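Local coordinates for universal stress protein (Burkholderia pseudomallei, PDB 4WNY) that belongs to the universal stress protein A family and probably takes part in the bacterial response to stress, at residues S114-G119 with A142-L147. Residues are numbered along the deposited sequence; the frame is centred on the assembly and turned at random.
Sequences SLIVMG and ARCPVL
Ile116 and Val117 run parallel to Val146 and Leu147 as neighbouring strands, a register fixed by three backbone hydrogen bonds. Ile116 N donates to Pro145 O at 3.0 Å. Ile116 O in turn accepts from Leu147 N at 2.8 Å. Met118 N to Leu147 O (2.9 Å) is almost straight, 174° at the hydrogen. Ile116 O also receives a CA-H...O contact from Val146 CA at 3.3 Å. On one face, Val117 and Leu147 extend alongside one another from the same side of the sheet, CG2 of Val117 being 4.1 Å from CD2 of Leu147. Leu115, its CG anti to the backbone N (chi1 176°), brings CD1 within 4.0 Å of Pro145 CB. On the face of Ile116 and Val146, Ile116 packs on Ala108 of helix 100-111 and Leu138 of helix 134-141; here Cys144 SG packs 3.6 Å from Ile116 CG1. Met118, bent at chi3 (-45°), carries CE across to Val146 CG1 at 3.6 Å. Val146 and Leu147 also pair antiparallel with a strand of the second subunit, extending the sheet across the dimer. With helix 134-141 between the strands, this is the closing beta-alpha-beta crossover of the universal stress protein's parallel alpha/beta fold.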
loop_
_atom_site.group_PDB
_atom_site.type_symbol
_atom_site.label_atom_id
_atom_site.label_comp_id
_atom_site.label_asym_id
_atom_site.label_seq_id
_atom_site.Cartn_x
_atom_site.Cartn_y
_atom_site.Cartn_z
ATOM N N SER A 114 -1.870 8.401 -8.478
ATOM C CA SER A 114 -1.101 8.741 -7.291
ATOM C C SER A 114 -0.963 7.523 -6.383
ATOM O O SER A 114 -0.396 7.605 -5.293
ATOM C CB SER A 114 -1.762 9.898 -6.542
ATOM O OG SER A 114 -3.136 9.635 -6.317
ATOM N N LEU A 115 -1.483 6.392 -6.848
ATOM C CA LEU A 115 -1.429 5.145 -6.092
ATOM C C LEU A 115 -1.541 3.933 -7.009
ATOM O O LEU A 115 -2.354 3.916 -7.933
ATOM C CB LEU A 115 -2.543 5.104 -5.044
ATOM C CG LEU A 115 -2.669 3.802 -4.248
ATOM C CD1 LEU A 115 -1.421 3.562 -3.407
ATOM C CD2 LEU A 115 -3.920 3.820 -3.379
ATOM N N ILE A 116 -0.722 2.919 -6.744
ATOM C CA ILE A 116 -0.789 1.663 -7.481
ATOM C C ILE A 116 -1.159 0.515 -6.551
ATOM O O ILE A 116 -0.491 0.278 -5.542
ATOM C CB ILE A 116 0.547 1.337 -8.174
ATOM C CG1 ILE A 116 0.862 2.380 -9.246
ATOM C CG2 ILE A 116 0.504 -0.058 -8.785
ATOM C CD1 ILE A 116 2.170 2.130 -9.965
ATOM N N VAL A 117 -2.226 -0.197 -6.894
ATOM C CA VAL A 117 -2.701 -1.308 -6.082
ATOM C C VAL A 117 -2.359 -2.639 -6.744
ATOM O O VAL A 117 -2.625 -2.834 -7.929
ATOM C CB VAL A 117 -4.223 -1.212 -5.853
ATOM C CG1 VAL A 117 -4.748 -2.468 -5.172
ATOM C CG2 VAL A 117 -4.553 0.031 -5.035
ATOM N N MET A 118 -1.760 -3.547 -5.979
ATOM C CA MET A 118 -1.347 -4.843 -6.506
ATOM C C MET A 118 -1.749 -5.998 -5.603
ATOM O O MET A 118 -1.771 -5.865 -4.379
ATOM C CB MET A 118 0.167 -4.879 -6.708
ATOM C CG MET A 118 0.609 -4.725 -8.148
ATOM S SD MET A 118 2.392 -4.914 -8.273
ATOM C CE MET A 118 2.890 -3.904 -6.883
ATOM N N GLY A 119 -2.057 -7.136 -6.215
ATOM C CA GLY A 119 -2.310 -8.355 -5.471
ATOM C C GLY A 119 -1.021 -9.134 -5.306
ATOM O O GLY A 119 -0.234 -9.243 -6.247
ATOM N N ALA A 142 10.409 2.430 -5.725
ATOM C CA ALA A 142 9.884 3.515 -4.902
ATOM C C ALA A 142 9.719 4.796 -5.712
ATOM O O ALA A 142 10.191 5.862 -5.314
ATOM C CB ALA A 142 10.781 3.756 -3.697
ATOM N N ARG A 143 9.051 4.680 -6.856
ATOM C CA ARG A 143 8.794 5.827 -7.716
ATOM C C ARG A 143 7.394 6.376 -7.477
ATOM O O ARG A 143 7.065 7.479 -7.913
ATOM C CB ARG A 143 8.965 5.442 -9.188
ATOM N N CYS A 144 6.580 5.597 -6.771
ATOM C CA CYS A 144 5.184 5.938 -6.528
ATOM C C CYS A 144 4.602 5.049 -5.430
ATOM O O CYS A 144 5.023 3.902 -5.277
ATOM C CB CYS A 144 4.376 5.802 -7.824
ATOM S SG CYS A 144 2.774 4.983 -7.658
ATOM N N PRO A 145 3.646 5.583 -4.648
ATOM C CA PRO A 145 2.982 4.828 -3.577
ATOM C C PRO A 145 2.378 3.509 -4.061
ATOM O O PRO A 145 1.683 3.491 -5.075
ATOM C CB PRO A 145 1.882 5.785 -3.110
ATOM C CG PRO A 145 2.415 7.131 -3.410
ATOM C CD PRO A 145 3.187 6.984 -4.692
ATOM N N VAL A 146 2.646 2.423 -3.342
ATOM C CA VAL A 146 2.162 1.100 -3.729
ATOM C C VAL A 146 1.412 0.416 -2.584
ATOM O O VAL A 146 1.886 0.391 -1.448
ATOM C CB VAL A 146 3.322 0.185 -4.183
ATOM C CG1 VAL A 146 2.794 -1.172 -4.595
ATOM C CG2 VAL A 146 4.101 0.821 -5.326
ATOM N N LEU A 147 0.245 -0.142 -2.894
ATOM C CA LEU A 147 -0.563 -0.844 -1.906
ATOM C C LEU A 147 -0.614 -2.337 -2.204
ATOM O O LEU A 147 -1.147 -2.755 -3.232
ATOM C CB LEU A 147 -1.981 -0.267 -1.870
ATOM C CG LEU A 147 -2.976 -0.928 -0.913
ATOM C CD1 LEU A 147 -2.433 -0.948 0.507
ATOM C CD2 LEU A 147 -4.334 -0.238 -0.968
#